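Local coordinates for protein Ta0487 (Thermoplasma acidophilum, PDB 3KBQ) that is of unknown function but belongs to the CinA family and, through its MoCF_biosynth-type domain, probably binds molybdopterin or a related ligand, at residues B[90-95]-B[119-124]; B[101-106]-B[130-136]. All coordinates share one frame. Residues are numbered along the deposited sequence.

Contact 1 of 2, residues B[90-95]-B[119-124]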
ATOM      1  N   GLN B  90       7.302 -22.843   4.072  1.00 31.96           N
ATOM      2  CA  GLN B  90       8.459 -23.581   3.553  1.00 33.06           C
ATOM      3  C   GLN B  90       9.792 -23.122   4.127  1.00 33.52           C
ATOM      4  O   GLN B  90       9.918 -22.010   4.650  1.00 33.11           O
ATOM      5  CB  GLN B  90       8.519 -23.481   2.052  1.00 32.78           C
ATOM      6  CG  GLN B  90       7.242 -23.875   1.394  1.00 34.02           C
ATOM      7  CD  GLN B  90       7.404 -24.053  -0.087  1.00 35.33           C
ATOM      8  OE1 GLN B  90       8.387 -23.609  -0.697  1.00 36.37           O
ATOM      9  NE2 GLN B  90       6.436 -24.718  -0.686  1.00 37.74           N
ATOM     10  N   ASP B  91      10.778 -24.003   4.039  1.00 33.63           N
ATOM     11  CA  ASP B  91      12.129 -23.655   4.426  1.00 34.75           C
ATOM     12  C   ASP B  91      12.909 -23.138   3.202  1.00 34.22           C
ATOM     13  O   ASP B  91      12.694 -23.562   2.065  1.00 34.34           O
ATOM     14  CB  ASP B  91      12.858 -24.868   5.035  1.00 35.14           C
ATOM     15  CG  ASP B  91      12.141 -25.434   6.247  1.00 39.51           C
ATOM     16  OD1 ASP B  91      11.514 -24.647   7.001  1.00 46.47           O
ATOM     17  OD2 ASP B  91      12.192 -26.663   6.447  1.00 44.68           O
ATOM     18  N   LEU B  92      13.829 -22.229   3.458  1.00 33.61           N
ATOM     19  CA  LEU B  92      14.800 -21.838   2.447  1.00 34.25           C
ATOM     20  C   LEU B  92      15.913 -22.895   2.296  1.00 34.48           C
ATOM     21  O   LEU B  92      16.411 -23.417   3.292  1.00 33.04           O
ATOM     22  CB  LEU B  92      15.442 -20.519   2.857  1.00 33.90           C
ATOM     23  CG  LEU B  92      14.487 -19.321   2.978  1.00 34.89           C
ATOM     24  CD1 LEU B  92      15.242 -18.105   3.549  1.00 33.77           C
ATOM     25  CD2 LEU B  92      13.832 -19.013   1.640  1.00 31.80           C
ATOM     26  N   ARG B  93      16.289 -23.169   1.050  1.00 34.89           N
ATOM     27  CA  ARG B  93      17.464 -23.944   0.737  1.00 37.00           C
ATOM     28  C   ARG B  93      18.212 -23.228  -0.382  1.00 36.63           C
ATOM     29  O   ARG B  93      17.597 -22.579  -1.235  1.00 35.83           O
ATOM     30  CB  ARG B  93      17.094 -25.375   0.293  1.00 37.46           C
ATOM     31  CG  ARG B  93      16.649 -25.476  -1.156  1.00 42.15           C
ATOM     32  CD  ARG B  93      16.120 -26.864  -1.531  1.00 49.15           C
ATOM     33  NE  ARG B  93      17.054 -27.938  -1.170  1.00 52.86           N
ATOM     34  CZ  ARG B  93      17.960 -28.482  -1.990  1.00 55.60           C
ATOM     35  NH1 ARG B  93      18.075 -28.075  -3.253  1.00 56.17           N
ATOM     36  NH2 ARG B  93      18.758 -29.449  -1.540  1.00 56.00           N
ATOM     37  N   ILE B  94      19.538 -23.364  -0.356  1.00 36.73           N
ATOM     38  CA  ILE B  94      20.396 -22.888  -1.431  1.00 37.33           C
ATOM     39  C   ILE B  94      19.915 -23.504  -2.744  1.00 36.73           C
ATOM     40  O   ILE B  94      19.709 -24.718  -2.827  1.00 36.56           O
ATOM     41  CB  ILE B  94      21.902 -23.218  -1.181  1.00 37.30           C
ATOM     42  CG1 ILE B  94      22.456 -22.421   0.015  1.00 39.06           C
ATOM     43  CG2 ILE B  94      22.753 -22.942  -2.441  1.00 38.65           C
ATOM     44  CD1 ILE B  94      23.859 -22.921   0.524  1.00 37.87           C
ATOM     45  N   ASP B  95      19.666 -22.640  -3.727  1.00 36.14           N
ATOM     46  CA  ASP B  95      19.505 -23.022  -5.120  1.00 36.24           C
ATOM     47  C   ASP B  95      20.867 -22.878  -5.791  1.00 35.44           C
ATOM     48  O   ASP B  95      21.429 -21.773  -5.875  1.00 34.32           O
ATOM     49  CB  ASP B  95      18.455 -22.114  -5.793  1.00 37.05           C
ATOM     50  CG  ASP B  95      18.350 -22.336  -7.312  1.00 38.83           C
ATOM     51  OD1 ASP B  95      17.266 -22.737  -7.747  1.00 44.16           O
ATOM     52  OD2 ASP B  95      19.310 -22.092  -8.073  1.00 40.60           O
ATOM     53  N   ALA B 119      20.928 -16.540  -2.652  1.00 30.31           N
ATOM     54  CA  ALA B 119      20.630 -17.810  -3.345  1.00 31.64           C
ATOM     55  C   ALA B 119      19.681 -18.737  -2.589  1.00 33.35           C
ATOM     56  O   ALA B 119      19.370 -19.821  -3.084  1.00 33.51           O
ATOM     57  CB  ALA B 119      21.930 -18.566  -3.723  1.00 31.80           C
ATOM     58  N   LYS B 120      19.256 -18.343  -1.379  1.00 35.09           N
ATOM     59  CA  LYS B 120      18.393 -19.181  -0.522  1.00 36.20           C
ATOM     60  C   LYS B 120      16.936 -18.948  -0.962  1.00 37.38           C
ATOM     61  O   LYS B 120      16.463 -17.808  -1.025  1.00 38.12           O
ATOM     62  CB  LYS B 120      18.630 -18.855   0.966  1.00 37.19           C
ATOM     63  CG  LYS B 120      19.862 -19.475   1.646  1.00 36.73           C
ATOM     64  CD  LYS B 120      19.536 -20.911   2.217  1.00 42.45           C
ATOM     65  CE  LYS B 120      20.264 -21.279   3.572  1.00 44.65           C
ATOM     66  NZ  LYS B 120      21.379 -22.364   3.566  1.00 42.53           N
ATOM     67  N   ILE B 121      16.234 -20.014  -1.329  1.00 37.36           N
ATOM     68  CA  ILE B 121      14.947 -19.901  -2.036  1.00 37.71           C
ATOM     69  C   ILE B 121      14.057 -21.016  -1.474  1.00 37.16           C
ATOM     70  O   ILE B 121      14.594 -22.060  -1.119  1.00 36.19           O
ATOM     71  CB  ILE B 121      15.213 -20.111  -3.543  1.00 37.64           C
ATOM     72  CG1 ILE B 121      15.405 -18.781  -4.271  1.00 39.91           C
ATOM     73  CG2 ILE B 121      14.139 -20.863  -4.256  1.00 41.18           C
ATOM     74  CD1 ILE B 121      16.186 -18.999  -5.600  1.00 39.71           C
ATOM     75  N   PRO B 122      12.724 -20.798  -1.351  1.00 36.70           N
ATOM     76  CA  PRO B 122      11.890 -21.970  -1.033  1.00 36.35           C
ATOM     77  C   PRO B 122      11.601 -22.829  -2.297  1.00 35.48           C
ATOM     78  O   PRO B 122      11.697 -22.332  -3.416  1.00 35.86           O
ATOM     79  CB  PRO B 122      10.605 -21.327  -0.481  1.00 36.68           C
ATOM     80  CG  PRO B 122      10.458 -20.087  -1.243  1.00 36.54           C
ATOM     81  CD  PRO B 122      11.892 -19.591  -1.564  1.00 36.48           C
ATOM     82  N   PRO B 123      11.257 -24.116  -2.132  1.00 34.94           N
ATOM     83  CA  PRO B 123      11.033 -24.970  -3.322  1.00 34.43           C
ATOM     84  C   PRO B 123       9.882 -24.550  -4.231  1.00 34.13           C
ATOM     85  O   PRO B 123       9.879 -24.909  -5.400  1.00 33.63           O
ATOM     86  CB  PRO B 123      10.748 -26.357  -2.717  1.00 34.26           C
ATOM     87  CG  PRO B 123      10.333 -26.107  -1.352  1.00 34.66           C
ATOM     88  CD  PRO B 123      11.130 -24.897  -0.893  1.00 35.33           C
ATOM     89  N   SER B 124       8.921 -23.783  -3.717  1.00 34.18           N
ATOM     90  CA  SER B 124       7.826 -23.281  -4.554  1.00 35.05           C
ATOM     91  C   SER B 124       8.227 -22.211  -5.574  1.00 35.61           C
ATOM     92  O   SER B 124       7.386 -21.787  -6.380  1.00 35.99           O
ATOM     93  CB  SER B 124       6.731 -22.699  -3.666  1.00 35.71           C
ATOM     94  OG  SER B 124       5.769 -23.692  -3.335  1.00 35.95           O
TER

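Contact 2 of 2, residues B[101-106]-B[130-136]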
ATOM      1  N   MET B 101      24.927 -18.164 -10.487  1.00 37.53           N
ATOM      2  CA  MET B 101      24.645 -16.824 -11.059  1.00 38.58           C
ATOM      3  C   MET B 101      25.403 -15.763 -10.232  1.00 38.39           C
ATOM      4  O   MET B 101      26.198 -14.969 -10.760  1.00 37.69           O
ATOM      5  CB  MET B 101      23.142 -16.496 -11.055  1.00 40.07           C
ATOM      6  CG  MET B 101      22.144 -17.617 -11.546  1.00 44.88           C
ATOM      7  SD  MET B 101      20.391 -17.155 -11.997  1.00 56.38           S
ATOM      8  CE  MET B 101      19.765 -16.220 -10.619  1.00 49.87           C
ATOM      9  N   ILE B 102      25.164 -15.780  -8.915  1.00 37.49           N
ATOM     10  CA  ILE B 102      25.706 -14.767  -8.012  1.00 35.86           C
ATOM     11  C   ILE B 102      27.245 -14.655  -7.960  1.00 36.17           C
ATOM     12  O   ILE B 102      27.798 -13.537  -8.042  1.00 35.65           O
ATOM     13  CB  ILE B 102      25.078 -14.891  -6.607  1.00 36.02           C
ATOM     14  CG1 ILE B 102      23.578 -14.535  -6.711  1.00 33.87           C
ATOM     15  CG2 ILE B 102      25.796 -13.931  -5.619  1.00 33.22           C
ATOM     16  CD1 ILE B 102      22.682 -15.171  -5.694  1.00 34.19           C
ATOM     17  N   LYS B 103      27.921 -15.791  -7.809  1.00 36.16           N
ATOM     18  CA  LYS B 103      29.395 -15.847  -7.782  1.00 37.49           C
ATOM     19  C   LYS B 103      30.015 -15.306  -9.079  1.00 38.50           C
ATOM     20  O   LYS B 103      31.029 -14.607  -9.050  1.00 38.26           O
ATOM     21  CB  LYS B 103      29.876 -17.285  -7.566  1.00 36.53           C
ATOM     22  CG  LYS B 103      29.778 -17.755  -6.140  1.00 36.38           C
ATOM     23  CD  LYS B 103      29.975 -19.273  -6.038  1.00 35.29           C
ATOM     24  CE  LYS B 103      29.979 -19.689  -4.571  1.00 34.37           C
ATOM     25  NZ  LYS B 103      30.062 -21.165  -4.387  1.00 32.75           N
ATOM     26  N   LYS B 104      29.386 -15.647 -10.198  1.00 40.10           N
ATOM     27  CA  LYS B 104      29.802 -15.146 -11.499  1.00 43.03           C
ATOM     28  C   LYS B 104      29.700 -13.625 -11.515  1.00 44.30           C
ATOM     29  O   LYS B 104      30.630 -12.954 -11.915  1.00 44.87           O
ATOM     30  CB  LYS B 104      28.931 -15.758 -12.595  1.00 43.08           C
ATOM     31  CG  LYS B 104      29.696 -16.102 -13.865  1.00 45.98           C
ATOM     32  CD  LYS B 104      31.105 -16.661 -13.541  1.00 48.85           C
ATOM     33  CE  LYS B 104      31.722 -17.428 -14.700  1.00 49.80           C
ATOM     34  NZ  LYS B 104      31.622 -16.650 -15.970  1.00 51.30           N
ATOM     35  N   LYS B 105      28.593 -13.083 -11.017  1.00 45.62           N
ATOM     36  CA  LYS B 105      28.410 -11.627 -10.994  1.00 47.27           C
ATOM     37  C   LYS B 105      29.439 -10.909 -10.138  1.00 47.47           C
ATOM     38  O   LYS B 105      29.872  -9.799 -10.463  1.00 47.76           O
ATOM     39  CB  LYS B 105      27.014 -11.264 -10.514  1.00 47.30           C
ATOM     40  CG  LYS B 105      25.959 -11.381 -11.591  1.00 49.45           C
ATOM     41  CD  LYS B 105      24.588 -11.129 -11.020  1.00 50.50           C
ATOM     42  CE  LYS B 105      23.519 -11.125 -12.107  1.00 53.09           C
ATOM     43  NZ  LYS B 105      23.433  -9.789 -12.824  1.00 54.63           N
ATOM     44  N   TYR B 106      29.834 -11.539  -9.043  1.00 47.66           N
ATOM     45  CA  TYR B 106      30.758 -10.887  -8.132  1.00 48.29           C
ATOM     46  C   TYR B 106      32.217 -11.207  -8.440  1.00 48.85           C
ATOM     47  O   TYR B 106      33.108 -10.692  -7.764  1.00 49.17           O
ATOM     48  CB  TYR B 106      30.427 -11.249  -6.674  1.00 47.97           C
ATOM     49  CG  TYR B 106      29.310 -10.426  -6.071  1.00 47.21           C
ATOM     50  CD1 TYR B 106      29.554  -9.131  -5.609  1.00 46.45           C
ATOM     51  CD2 TYR B 106      28.010 -10.941  -5.960  1.00 45.24           C
ATOM     52  CE1 TYR B 106      28.532  -8.365  -5.057  1.00 45.58           C
ATOM     53  CE2 TYR B 106      26.971 -10.173  -5.405  1.00 44.61           C
ATOM     54  CZ  TYR B 106      27.248  -8.893  -4.959  1.00 44.81           C
ATOM     55  OH  TYR B 106      26.269  -8.129  -4.394  1.00 45.39           O
ATOM     56  N   ASN B 130      18.794 -11.793 -13.153  1.00 33.98           N
ATOM     57  CA  ASN B 130      18.793 -10.353 -13.079  1.00 34.63           C
ATOM     58  C   ASN B 130      19.975  -9.835 -13.880  1.00 36.62           C
ATOM     59  O   ASN B 130      21.077  -9.753 -13.355  1.00 36.53           O
ATOM     60  CB  ASN B 130      18.890  -9.913 -11.620  1.00 33.96           C
ATOM     61  CG  ASN B 130      18.770  -8.419 -11.430  1.00 33.78           C
ATOM     62  OD1 ASN B 130      18.794  -7.611 -12.386  1.00 30.51           O
ATOM     63  ND2 ASN B 130      18.657  -8.029 -10.168  1.00 33.04           N
ATOM     64  N   PRO B 131      19.743  -9.448 -15.146  1.00 38.38           N
ATOM     65  CA  PRO B 131      20.878  -9.080 -15.978  1.00 40.43           C
ATOM     66  C   PRO B 131      21.489  -7.733 -15.585  1.00 41.88           C
ATOM     67  O   PRO B 131      22.613  -7.437 -15.998  1.00 44.08           O
ATOM     68  CB  PRO B 131      20.271  -9.014 -17.387  1.00 40.26           C
ATOM     69  CG  PRO B 131      18.841  -8.692 -17.190  1.00 39.44           C
ATOM     70  CD  PRO B 131      18.467  -8.999 -15.735  1.00 38.45           C
ATOM     71  N   VAL B 132      20.778  -6.956 -14.769  1.00 42.46           N
ATOM     72  CA  VAL B 132      21.167  -5.599 -14.397  1.00 42.25           C
ATOM     73  C   VAL B 132      21.837  -5.567 -13.031  1.00 42.31           C
ATOM     74  O   VAL B 132      22.876  -4.930 -12.862  1.00 43.26           O
ATOM     75  CB  VAL B 132      19.926  -4.638 -14.289  1.00 43.01           C
ATOM     76  CG1 VAL B 132      20.369  -3.204 -13.953  1.00 42.63           C
ATOM     77  CG2 VAL B 132      19.036  -4.695 -15.521  1.00 42.30           C
ATOM     78  N   GLY B 133      21.232  -6.214 -12.036  1.00 41.11           N
ATOM     79  CA  GLY B 133      21.726  -6.080 -10.673  1.00 40.39           C
ATOM     80  C   GLY B 133      22.111  -7.444 -10.174  1.00 40.20           C
ATOM     81  O   GLY B 133      22.235  -8.381 -10.961  1.00 40.92           O
ATOM     82  N   THR B 134      22.269  -7.610  -8.870  1.00 39.23           N
ATOM     83  CA  THR B 134      22.740  -8.923  -8.436  1.00 38.06           C
ATOM     84  C   THR B 134      21.664  -9.877  -7.890  1.00 37.11           C
ATOM     85  O   THR B 134      21.868 -11.086  -7.949  1.00 37.45           O
ATOM     86  CB  THR B 134      23.948  -8.837  -7.488  1.00 38.59           C
ATOM     87  OG1 THR B 134      23.616  -7.994  -6.371  1.00 39.20           O
ATOM     88  CG2 THR B 134      25.157  -8.294  -8.244  1.00 38.47           C
ATOM     89  N   ALA B 135      20.553  -9.367  -7.354  1.00 34.51           N
ATOM     90  CA  ALA B 135      19.569 -10.279  -6.769  1.00 33.43           C
ATOM     91  C   ALA B 135      18.678 -10.910  -7.856  1.00 32.14           C
ATOM     92  O   ALA B 135      18.070 -10.179  -8.644  1.00 32.08           O
ATOM     93  CB  ALA B 135      18.726  -9.558  -5.733  1.00 32.85           C
ATOM     94  N   PRO B 136      18.611 -12.245  -7.921  1.00 31.27           N
ATOM     95  CA  PRO B 136      17.622 -12.825  -8.842  1.00 31.42           C
ATOM     96  C   PRO B 136      16.181 -12.424  -8.441  1.00 31.80           C
ATOM     97  O   PRO B 136      15.921 -12.192  -7.247  1.00 30.83           O
ATOM     98  CB  PRO B 136      17.792 -14.339  -8.646  1.00 31.59           C
ATOM     99  CG  PRO B 136      18.574 -14.508  -7.407  1.00 32.61           C
ATOM    100  CD  PRO B 136      19.359 -13.273  -7.176  1.00 31.40           C
TER

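Contact 1 of 2, residues B[90-95]-B[119-124]
A two-stranded antiparallel ribbon, separate from the six-stranded sheet of this probable molybdopterin-binding domain, pairs 93-94 with 120-121. Q90 turns its amide onto the far end of the partner segment: OE1 of Q90 accepts from N of S124 (3.1 Å), while NE2 of Q90 donates to OG of S124 (2.9 Å). OE1 of Q90 also rests against CD of P123 (3.0 Å). The CA-to-CB bond of D91 points away from 119-124, but CA of P122 makes a CA-H...O contact with O of D91 (3.6 Å). L92 lays CD2 on CD of P122 (3.8 Å), and both side chains also touch helix 80-87. R93 and I121 form the hydrogen-bonded pair, N of R93 to O of I121 at 3.0 Å and N of I121 to O of R93 at 2.9 Å. I94 and K120 follow as the non-hydrogen-bonded pair; the K120 side chain runs along I94, CD of K120 3.6 Å from N of I94 and NZ of K120 3.7 Å from CG1 of I94, on the face opposite R93 and I121. D95 N-caps helix 96-106 through N of A98, and N of D95 donates to O of A119 at 2.9 Å, nearly linear at 178°.

Contact 2 of 2, residues B[101-106]-B[130-136]
N130, early in the loop between strands 125-128 and 137-142, ties it together from within. OD1 of N130 accepts from N of V132 (3.2 Å), an Asx turn, and from N of G133 (2.8 Å), extending this to an Asx motif; ND2 of N130 donates to O of A135 at 2.7 Å and also hydrogen-bonds OE1 of E156. The curl presents two carbonyls to the long side chain of K105, trans at chi2 and chi3 and bent at the last bond: NZ of K105 donates hydrogen bonds to O of N130 (a very short 2.4 Å) and to O of G133 (2.6 Å). The CA-to-CB bonds of P131 and V132 point away from 101-106, and the V132 side chain packs on helix 154-163. T134 turns back, its CG2 4.0 Å from CD of K105 and its OG1 in a weak 3.3 Å hydrogen bond to OH of Y106. At P136 the contact becomes apolar: CE of M101 touches CB of P136 at 3.4 Å. This is structural packing of helix 96-106 against the connection between two antiparallel strands of the six-stranded sheet; the loop lies between that helix and helix 154-163, with M101 and P136 both meeting P127 of strand 125-128.

Helix 96-106 joins the two contacts: contact 1 holds the chain leading into it, and contact 2 binds its later turns to the loop before strand 137-142. Their centres are about 17 Å apart, yet they touch where CD1 of I102 packs 3.8 Å from N of A119. The segments alternate along the chain, so helix 96-106 is tied at its start to 119-124 and further along to the 130-136 loop. Both are partly buried, with A119, I121 and P122 inside in the first and I102, N130 and P136 inside in the second. Contact 1, the larger at 617 Å², relies on backbone strand pairing; contact 2, at 368 Å², depends on side chains, chiefly a lysine meeting loop carbonyls.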